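Soluble inorganic pyrophosphatase (PDB 5WRT) probably hydrolyses inorganic diphosphate to orthophosphate using magnesium ions, this chain being the part that holds the family I pyrophosphatase domain. Local coordinates at residues R83-A95 with V183-P197. Numbering follows the deposited sequence.
Sequences REYASTLYWNYGA and VVPGIREWFRWYKLP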
ATOM      1  N   ARG A  83       3.015   8.962  16.253  1.00 40.55           N
ATOM      2  CA  ARG A  83       2.560   8.945  14.870  1.00 40.08           C
ATOM      3  C   ARG A  83       2.937   7.624  14.212  1.00 37.17           C
ATOM      4  O   ARG A  83       4.078   7.163  14.332  1.00 35.85           O
ATOM      5  CB  ARG A  83       3.137  10.121  14.079  1.00 38.88           C
ATOM      6  CG  ARG A  83       2.986   9.978  12.569  1.00 40.01           C
ATOM      7  CD  ARG A  83       3.504  11.194  11.814  1.00 39.20           C
ATOM      8  NE  ARG A  83       2.530  12.283  11.826  1.00 43.64           N
ATOM      9  CZ  ARG A  83       2.772  13.509  12.279  1.00 47.67           C
ATOM     10  NH1 ARG A  83       3.969  13.819  12.756  1.00 45.60           N
ATOM     11  NH2 ARG A  83       1.814  14.428  12.248  1.00 47.91           N
ATOM     12  N   GLU A  84       1.975   7.025  13.520  1.00 35.36           N
ATOM     13  CA  GLU A  84       2.191   5.844  12.700  1.00 35.36           C
ATOM     14  C   GLU A  84       1.776   6.157  11.271  1.00 34.37           C
ATOM     15  O   GLU A  84       0.948   7.042  11.031  1.00 35.35           O
ATOM     16  CB  GLU A  84       1.385   4.642  13.205  1.00 34.05           C
ATOM     17  CG  GLU A  84       1.735   4.163  14.599  1.00 37.10           C
ATOM     18  CD  GLU A  84       1.005   2.881  14.959  1.00 38.21           C
ATOM     19  OE1 GLU A  84       0.183   2.414  14.137  1.00 36.45           O
ATOM     20  OE2 GLU A  84       1.248   2.342  16.059  1.00 38.01           O
ATOM     21  N   TYR A  85       2.361   5.438  10.319  1.00 31.51           N
ATOM     22  CA  TYR A  85       1.817   5.461   8.972  1.00 31.33           C
ATOM     23  C   TYR A  85       0.472   4.744   8.956  1.00 31.71           C
ATOM     24  O   TYR A  85       0.213   3.845   9.760  1.00 31.69           O
ATOM     25  CB  TYR A  85       2.783   4.807   7.984  1.00 29.89           C
ATOM     26  CG  TYR A  85       4.012   5.641   7.696  1.00 29.09           C
ATOM     27  CD1 TYR A  85       3.900   6.992   7.392  1.00 31.16           C
ATOM     28  CD2 TYR A  85       5.281   5.080   7.728  1.00 28.21           C
ATOM     29  CE1 TYR A  85       5.015   7.761   7.129  1.00 30.23           C
ATOM     30  CE2 TYR A  85       6.405   5.842   7.465  1.00 28.82           C
ATOM     31  CZ  TYR A  85       6.265   7.183   7.168  1.00 30.58           C
ATOM     32  OH  TYR A  85       7.379   7.950   6.906  1.00 32.58           O
ATOM     33  N   ALA A  86      -0.392   5.149   8.024  1.00 30.44           N
ATOM     34  CA  ALA A  86      -1.702   4.522   7.922  1.00 30.02           C
ATOM     35  C   ALA A  86      -1.617   3.084   7.435  1.00 29.31           C
ATOM     36  O   ALA A  86      -2.565   2.317   7.633  1.00 29.38           O
ATOM     37  CB  ALA A  86      -2.604   5.334   6.991  1.00 31.08           C
ATOM     38  N   SER A  87      -0.506   2.702   6.811  1.00 28.41           N
ATOM     39  CA  SER A  87      -0.332   1.370   6.258  1.00 26.92           C
ATOM     40  C   SER A  87       1.021   0.813   6.676  1.00 26.98           C
ATOM     41  O   SER A  87       1.961   1.562   6.954  1.00 27.64           O
ATOM     42  CB  SER A  87      -0.443   1.384   4.731  1.00 27.48           C
ATOM     43  OG  SER A  87      -1.782   1.610   4.327  1.00 28.00           O
ATOM     44  N   THR A  88       1.101  -0.514   6.734  1.00 26.28           N
ATOM     45  CA  THR A  88       2.363  -1.170   7.041  1.00 27.08           C
ATOM     46  C   THR A  88       3.322  -1.063   5.860  1.00 25.99           C
ATOM     47  O   THR A  88       2.938  -1.261   4.703  1.00 25.67           O
ATOM     48  CB  THR A  88       2.124  -2.640   7.399  1.00 28.22           C
ATOM     49  OG1 THR A  88       1.364  -2.722   8.612  1.00 28.51           O
ATOM     50  CG2 THR A  88       3.439  -3.373   7.589  1.00 26.16           C
ATOM     51  N   LEU A  89       4.577  -0.729   6.159  1.00 24.84           N
ATOM     52  CA  LEU A  89       5.627  -0.713   5.151  1.00 25.06           C
ATOM     53  C   LEU A  89       6.198  -2.117   4.992  1.00 25.65           C
ATOM     54  O   LEU A  89       6.581  -2.753   5.978  1.00 25.56           O
ATOM     55  CB  LEU A  89       6.725   0.273   5.549  1.00 23.48           C
ATOM     56  CG  LEU A  89       7.681   0.782   4.469  1.00 23.41           C
ATOM     57  CD1 LEU A  89       6.952   1.041   3.161  1.00 22.78           C
ATOM     58  CD2 LEU A  89       8.360   2.048   4.954  1.00 24.09           C
ATOM     59  N   TYR A  90       6.258  -2.598   3.752  1.00 23.99           N
ATOM     60  CA  TYR A  90       6.624  -3.982   3.476  1.00 24.07           C
ATOM     61  C   TYR A  90       8.108  -4.164   3.193  1.00 24.61           C
ATOM     62  O   TYR A  90       8.511  -5.237   2.734  1.00 25.28           O
ATOM     63  CB  TYR A  90       5.811  -4.518   2.295  1.00 24.27           C
ATOM     64  CG  TYR A  90       4.325  -4.302   2.440  1.00 25.42           C
ATOM     65  CD1 TYR A  90       3.606  -4.947   3.437  1.00 25.89           C
ATOM     66  CD2 TYR A  90       3.638  -3.453   1.579  1.00 23.92           C
ATOM     67  CE1 TYR A  90       2.248  -4.753   3.577  1.00 25.50           C
ATOM     68  CE2 TYR A  90       2.278  -3.253   1.710  1.00 23.67           C
ATOM     69  CZ  TYR A  90       1.589  -3.907   2.712  1.00 25.22           C
ATOM     70  OH  TYR A  90       0.235  -3.715   2.852  1.00 24.82           O
ATOM     71  N   TRP A  91       8.927  -3.147   3.447  1.00 23.59           N
ATOM     72  CA  TRP A  91      10.356  -3.224   3.190  1.00 23.81           C
ATOM     73  C   TRP A  91      11.102  -2.442   4.258  1.00 24.20           C
ATOM     74  O   TRP A  91      10.571  -1.488   4.834  1.00 24.22           O
ATOM     75  CB  TRP A  91      10.704  -2.685   1.794  1.00 23.25           C
ATOM     76  CG  TRP A  91       9.859  -3.275   0.704  1.00 23.46           C
ATOM     77  CD1 TRP A  91      10.131  -4.393  -0.030  1.00 23.75           C
ATOM     78  CD2 TRP A  91       8.593  -2.788   0.240  1.00 22.50           C
ATOM     79  NE1 TRP A  91       9.117  -4.629  -0.926  1.00 23.82           N
ATOM     80  CE2 TRP A  91       8.161  -3.658  -0.781  1.00 24.23           C
ATOM     81  CE3 TRP A  91       7.785  -1.700   0.586  1.00 21.87           C
ATOM     82  CZ2 TRP A  91       6.957  -3.472  -1.460  1.00 25.42           C
ATOM     83  CZ3 TRP A  91       6.591  -1.518  -0.090  1.00 22.52           C
ATOM     84  CH2 TRP A  91       6.188  -2.399  -1.101  1.00 23.03           C
ATOM     85  N   ASN A  92      12.336  -2.865   4.531  1.00 23.30           N
ATOM     86  CA  ASN A  92      13.200  -2.100   5.418  1.00 24.07           C
ATOM     87  C   ASN A  92      13.424  -0.707   4.844  1.00 23.87           C
ATOM     88  O   ASN A  92      13.681  -0.543   3.648  1.00 22.93           O
ATOM     89  CB  ASN A  92      14.533  -2.816   5.618  1.00 26.04           C
ATOM     90  CG  ASN A  92      14.360  -4.218   6.165  1.00 27.54           C
ATOM     91  OD1 ASN A  92      13.984  -4.402   7.323  1.00 28.52           O
ATOM     92  ND2 ASN A  92      14.629  -5.216   5.332  1.00 26.50           N
ATOM     93  N   TYR A  93      13.318   0.300   5.706  1.00 23.86           N
ATOM     94  CA  TYR A  93      13.297   1.685   5.266  1.00 22.18           C
ATOM     95  C   TYR A  93      14.134   2.530   6.210  1.00 23.18           C
ATOM     96  O   TYR A  93      14.118   2.320   7.425  1.00 23.95           O
ATOM     97  CB  TYR A  93      11.857   2.203   5.210  1.00 22.52           C
ATOM     98  CG  TYR A  93      11.699   3.630   4.739  1.00 22.26           C
ATOM     99  CD1 TYR A  93      11.810   3.953   3.393  1.00 20.62           C
ATOM    100  CD2 TYR A  93      11.402   4.650   5.636  1.00 21.43           C
ATOM    101  CE1 TYR A  93      11.656   5.255   2.955  1.00 22.04           C
ATOM    102  CE2 TYR A  93      11.242   5.955   5.206  1.00 23.05           C
ATOM    103  CZ  TYR A  93      11.370   6.251   3.864  1.00 23.22           C
ATOM    104  OH  TYR A  93      11.214   7.548   3.430  1.00 22.57           O
ATOM    105  N   GLY A  94      14.860   3.490   5.645  1.00 22.00           N
ATOM    106  CA  GLY A  94      15.719   4.339   6.443  1.00 21.29           C
ATOM    107  C   GLY A  94      16.325   5.481   5.659  1.00 22.42           C
ATOM    108  O   GLY A  94      15.664   6.072   4.799  1.00 22.36           O
ATOM    109  N   ALA A  95      17.591   5.794   5.930  1.00 22.55           N
ATOM    110  CA  ALA A  95      18.215   6.962   5.331  1.00 22.70           C
ATOM    111  C   ALA A  95      19.712   6.735   5.197  1.00 23.26           C
ATOM    112  O   ALA A  95      20.300   5.891   5.879  1.00 24.57           O
ATOM    113  CB  ALA A  95      17.942   8.227   6.154  1.00 23.43           C
ATOM    114  N   VAL A 183       7.986  -5.700  -6.761  1.00 26.82           N
ATOM    115  CA  VAL A 183       8.735  -4.919  -5.780  1.00 25.30           C
ATOM    116  C   VAL A 183       8.776  -3.450  -6.183  1.00 25.88           C
ATOM    117  O   VAL A 183       8.431  -2.565  -5.390  1.00 25.45           O
ATOM    118  CB  VAL A 183      10.148  -5.498  -5.593  1.00 25.94           C
ATOM    119  CG1 VAL A 183      11.020  -4.514  -4.828  1.00 25.77           C
ATOM    120  CG2 VAL A 183      10.069  -6.822  -4.853  1.00 27.24           C
ATOM    121  N   VAL A 184       9.200  -3.166  -7.417  1.00 24.90           N
ATOM    122  CA  VAL A 184       9.245  -1.777  -7.878  1.00 25.21           C
ATOM    123  C   VAL A 184       7.859  -1.140  -7.907  1.00 23.70           C
ATOM    124  O   VAL A 184       7.696  -0.051  -7.332  1.00 22.67           O
ATOM    125  CB  VAL A 184       9.971  -1.690  -9.234  1.00 25.78           C
ATOM    126  CG1 VAL A 184       9.887  -0.275  -9.783  1.00 24.13           C
ATOM    127  CG2 VAL A 184      11.421  -2.118  -9.086  1.00 25.18           C
ATOM    128  N   PRO A 185       6.836  -1.735  -8.535  1.00 25.16           N
ATOM    129  CA  PRO A 185       5.507  -1.104  -8.475  1.00 24.14           C
ATOM    130  C   PRO A 185       4.910  -1.107  -7.081  1.00 24.85           C
ATOM    131  O   PRO A 185       4.172  -0.175  -6.735  1.00 24.22           O
ATOM    132  CB  PRO A 185       4.671  -1.941  -9.453  1.00 26.60           C
ATOM    133  CG  PRO A 185       5.345  -3.256  -9.492  1.00 26.12           C
ATOM    134  CD  PRO A 185       6.808  -2.974  -9.337  1.00 26.31           C
ATOM    135  N   GLY A 186       5.206  -2.119  -6.264  1.00 25.34           N
ATOM    136  CA  GLY A 186       4.716  -2.113  -4.896  1.00 24.34           C
ATOM    137  C   GLY A 186       5.244  -0.936  -4.096  1.00 23.09           C
ATOM    138  O   GLY A 186       4.508  -0.321  -3.321  1.00 23.37           O
ATOM    139  N   ILE A 187       6.522  -0.599  -4.285  1.00 23.26           N
ATOM    140  CA  ILE A 187       7.098   0.547  -3.589  1.00 22.87           C
ATOM    141  C   ILE A 187       6.526   1.852  -4.131  1.00 23.47           C
ATOM    142  O   ILE A 187       6.192   2.764  -3.365  1.00 23.04           O
ATOM    143  CB  ILE A 187       8.634   0.515  -3.688  1.00 24.12           C
ATOM    144  CG1 ILE A 187       9.198  -0.630  -2.845  1.00 24.40           C
ATOM    145  CG2 ILE A 187       9.231   1.848  -3.255  1.00 23.16           C
ATOM    146  CD1 ILE A 187      10.628  -0.987  -3.186  1.00 22.33           C
ATOM    147  N   ARG A 188       6.395   1.961  -5.458  1.00 23.73           N
ATOM    148  CA  ARG A 188       5.836   3.175  -6.047  1.00 23.69           C
ATOM    149  C   ARG A 188       4.404   3.405  -5.582  1.00 23.14           C
ATOM    150  O   ARG A 188       4.035   4.519  -5.195  1.00 22.84           O
ATOM    151  CB  ARG A 188       5.892   3.105  -7.574  1.00 23.71           C
ATOM    152  CG  ARG A 188       5.277   4.331  -8.250  1.00 24.13           C
ATOM    153  CD  ARG A 188       5.474   4.324  -9.760  1.00 26.46           C
ATOM    154  NE  ARG A 188       5.495   2.967 -10.290  1.00 28.14           N
ATOM    155  CZ  ARG A 188       6.447   2.483 -11.080  1.00 28.98           C
ATOM    156  NH1 ARG A 188       7.462   3.251 -11.453  1.00 26.04           N
ATOM    157  NH2 ARG A 188       6.377   1.229 -11.504  1.00 28.80           N
ATOM    158  N   GLU A 189       3.577   2.358  -5.618  1.00 23.57           N
ATOM    159  CA  GLU A 189       2.182   2.520  -5.230  1.00 24.35           C
ATOM    160  C   GLU A 189       2.041   2.752  -3.732  1.00 23.92           C
ATOM    161  O   GLU A 189       1.110   3.441  -3.300  1.00 24.16           O
ATOM    162  CB  GLU A 189       1.368   1.299  -5.659  1.00 23.50           C
ATOM    163  CG  GLU A 189       1.284   1.108  -7.170  1.00 25.08           C
ATOM    164  CD  GLU A 189       0.927   2.382  -7.919  1.00 25.95           C
ATOM    165  OE1 GLU A 189       0.066   3.148  -7.437  1.00 25.01           O
ATOM    166  OE2 GLU A 189       1.519   2.619  -8.994  1.00 28.00           O
ATOM    167  N   TRP A 190       2.950   2.195  -2.929  1.00 24.16           N
ATOM    168  CA  TRP A 190       2.905   2.430  -1.491  1.00 23.11           C
ATOM    169  C   TRP A 190       3.088   3.909  -1.176  1.00 23.84           C
ATOM    170  O   TRP A 190       2.285   4.508  -0.452  1.00 23.89           O
ATOM    171  CB  TRP A 190       3.975   1.596  -0.783  1.00 23.27           C
ATOM    172  CG  TRP A 190       3.715   1.423   0.683  1.00 23.92           C
ATOM    173  CD1 TRP A 190       3.140   0.344   1.291  1.00 22.73           C
ATOM    174  CD2 TRP A 190       4.006   2.362   1.727  1.00 22.66           C
ATOM    175  NE1 TRP A 190       3.061   0.549   2.646  1.00 24.60           N
ATOM    176  CE2 TRP A 190       3.583   1.782   2.940  1.00 24.39           C
ATOM    177  CE3 TRP A 190       4.584   3.635   1.755  1.00 22.95           C
ATOM    178  CZ2 TRP A 190       3.722   2.430   4.167  1.00 23.00           C
ATOM    179  CZ3 TRP A 190       4.720   4.276   2.974  1.00 24.04           C
ATOM    180  CH2 TRP A 190       4.291   3.674   4.161  1.00 23.54           C
ATOM    181  N   PHE A 191       4.138   4.519  -1.724  1.00 23.11           N
ATOM    182  CA  PHE A 191       4.412   5.921  -1.443  1.00 24.00           C
ATOM    183  C   PHE A 191       3.501   6.870  -2.212  1.00 26.29           C
ATOM    184  O   PHE A 191       3.400   8.043  -1.838  1.00 26.78           O
ATOM    185  CB  PHE A 191       5.881   6.231  -1.732  1.00 24.18           C
ATOM    186  CG  PHE A 191       6.813   5.720  -0.672  1.00 24.47           C
ATOM    187  CD1 PHE A 191       6.939   6.389   0.536  1.00 24.67           C
ATOM    188  CD2 PHE A 191       7.539   4.556  -0.866  1.00 22.72           C
ATOM    189  CE1 PHE A 191       7.787   5.917   1.522  1.00 24.96           C
ATOM    190  CE2 PHE A 191       8.388   4.079   0.118  1.00 24.31           C
ATOM    191  CZ  PHE A 191       8.511   4.761   1.313  1.00 22.67           C
ATOM    192  N   ARG A 192       2.831   6.394  -3.263  1.00 24.49           N
ATOM    193  CA  ARG A 192       1.854   7.237  -3.944  1.00 26.00           C
ATOM    194  C   ARG A 192       0.598   7.421  -3.099  1.00 27.41           C
ATOM    195  O   ARG A 192       0.015   8.511  -3.074  1.00 27.99           O
ATOM    196  CB  ARG A 192       1.489   6.644  -5.306  1.00 25.48           C
ATOM    197  CG  ARG A 192       0.682   7.592  -6.189  1.00 26.24           C
ATOM    198  CD  ARG A 192      -0.302   6.848  -7.082  1.00 25.16           C
ATOM    199  NE  ARG A 192       0.361   5.926  -7.998  1.00 27.53           N
ATOM    200  CZ  ARG A 192       0.863   6.273  -9.180  1.00 27.72           C
ATOM    201  NH1 ARG A 192       0.775   7.528  -9.600  1.00 26.56           N
ATOM    202  NH2 ARG A 192       1.448   5.361  -9.945  1.00 25.24           N
ATOM    203  N   TRP A 193       0.177   6.374  -2.388  1.00 25.19           N
ATOM    204  CA  TRP A 193      -1.137   6.338  -1.763  1.00 25.92           C
ATOM    205  C   TRP A 193      -1.123   6.489  -0.246  1.00 26.29           C
ATOM    206  O   TRP A 193      -2.188   6.718   0.337  1.00 27.84           O
ATOM    207  CB  TRP A 193      -1.847   5.021  -2.120  1.00 24.93           C
ATOM    208  CG  TRP A 193      -2.264   4.925  -3.558  1.00 25.70           C
ATOM    209  CD1 TRP A 193      -1.615   4.259  -4.558  1.00 24.99           C
ATOM    210  CD2 TRP A 193      -3.430   5.505  -4.154  1.00 26.97           C
ATOM    211  NE1 TRP A 193      -2.301   4.394  -5.741  1.00 25.08           N
ATOM    212  CE2 TRP A 193      -3.420   5.155  -5.521  1.00 26.61           C
ATOM    213  CE3 TRP A 193      -4.481   6.289  -3.668  1.00 27.80           C
ATOM    214  CZ2 TRP A 193      -4.419   5.562  -6.404  1.00 27.10           C
ATOM    215  CZ3 TRP A 193      -5.471   6.692  -4.546  1.00 29.35           C
ATOM    216  CH2 TRP A 193      -5.433   6.327  -5.898  1.00 28.18           C
ATOM    217  N   TYR A 194       0.035   6.374   0.410  1.00 27.84           N
ATOM    218  CA  TYR A 194       0.034   6.182   1.861  1.00 29.82           C
ATOM    219  C   TYR A 194      -0.413   7.412   2.648  1.00 31.09           C
ATOM    220  O   TYR A 194      -0.712   7.285   3.839  1.00 31.37           O
ATOM    221  CB  TYR A 194       1.415   5.731   2.344  1.00 27.63           C
ATOM    222  CG  TYR A 194       2.452   6.824   2.443  1.00 28.03           C
ATOM    223  CD1 TYR A 194       2.862   7.524   1.317  1.00 29.12           C
ATOM    224  CD2 TYR A 194       3.031   7.148   3.663  1.00 29.28           C
ATOM    225  CE1 TYR A 194       3.817   8.519   1.403  1.00 28.91           C
ATOM    226  CE2 TYR A 194       3.986   8.141   3.761  1.00 29.79           C
ATOM    227  CZ  TYR A 194       4.376   8.824   2.626  1.00 31.53           C
ATOM    228  OH  TYR A 194       5.328   9.815   2.715  1.00 33.17           O
ATOM    229  N   LYS A 195      -0.470   8.588   2.031  1.00 32.35           N
ATOM    230  CA  LYS A 195      -0.927   9.779   2.733  1.00 33.34           C
ATOM    231  C   LYS A 195      -2.341  10.189   2.335  1.00 34.48           C
ATOM    232  O   LYS A 195      -2.787  11.282   2.699  1.00 34.51           O
ATOM    233  CB  LYS A 195       0.044  10.936   2.495  1.00 33.38           C
ATOM    234  CG  LYS A 195       1.408  10.767   3.145  1.00 34.82           C
ATOM    235  CD  LYS A 195       2.327  11.919   2.757  1.00 37.02           C
ATOM    236  CE  LYS A 195       3.427  12.123   3.805  1.00 39.68           C
ATOM    237  NZ  LYS A 195       3.827  13.560   3.985  1.00 40.22           N
ATOM    238  N   LEU A 196      -3.050   9.347   1.585  1.00 30.99           N
ATOM    239  CA  LEU A 196      -4.457   9.623   1.304  1.00 32.72           C
ATOM    240  C   LEU A 196      -5.316   9.609   2.561  1.00 35.14           C
ATOM    241  O   LEU A 196      -6.144  10.521   2.723  1.00 35.30           O
ATOM    242  CB  LEU A 196      -4.993   8.646   0.253  1.00 31.99           C
ATOM    243  CG  LEU A 196      -6.375   9.034  -0.287  1.00 33.18           C
ATOM    244  CD1 LEU A 196      -6.267  10.214  -1.245  1.00 33.46           C
ATOM    245  CD2 LEU A 196      -7.060   7.854  -0.961  1.00 29.25           C
ATOM    246  N   PRO A 197      -5.202   8.632   3.471  1.00 34.37           N
ATOM    247  CA  PRO A 197      -6.051   8.687   4.671  1.00 33.93           C
ATOM    248  C   PRO A 197      -5.682   9.814   5.616  1.00 35.57           C
ATOM    249  O   PRO A 197      -6.570  10.373   6.270  1.00 36.73           O
ATOM    250  CB  PRO A 197      -5.834   7.313   5.326  1.00 30.94           C
ATOM    251  CG  PRO A 197      -5.172   6.469   4.285  1.00 30.77           C
ATOM    252  CD  PRO A 197      -4.379   7.410   3.452  1.00 31.42           C
TER
HETATM  253  O   HOH W   1       8.153   8.886   4.175  1.00 32.19           O
HETATM  254  O   HOH W   2       0.525   7.294   6.203  1.00 29.06           O
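W190 reaches from helix 183-193 into the bend of segment 83-95 and is enclosed there by Y85, L89, Y90 and W91, a compact example of how an indole can fill a corner in a chain. Its one polar atom is satisfied by the backbone: NE1 donates to T88 O at 2.7 Å, with an N-H...O angle of 149°, approaching from above the carbonyl plane. CD1 of L89 sits over the centre of the six-membered ring, 3.4 Å from its centroid, in a CH-pi contact, while CB of Y194 lies against the opposite face. Y90 CE2 meets the indole's edge at W190 CD1. With CG anti to the backbone N (chi1 -161°), the indole is carried outward, the edge of its six-membered ring turned toward the face of Y85, planes at 85°. In an offset edge-to-face pair W91 turns its edge to the face of the W190 five-membered ring; it receives CG1 of I187 squarely over its own six-membered ring, and its CH2 touches the G186 backbone, where no side chain intervenes. The edge of Y194 is turned, offset, toward the face of Y85, Y194 CE2 to Y85 CE1 at 3.5 Å, and water 2 links A86 N to Y194 O. Farther along, Y93 CE1 meets F191 CZ at 3.6 Å; Y93 OH is hydrogen-bonded to K156 NZ, beside D122, a magnesium ligand. S87 OG and Y90 OH hydrogen-bond to Y90 and S87 of the second subunit, and T88 OG1 to its A86 O. The contact thus holds helix 183-193 against the turn at A86-S87 and the chain running on into strand 92-95, with strand 115-125 touching W91 and Y93.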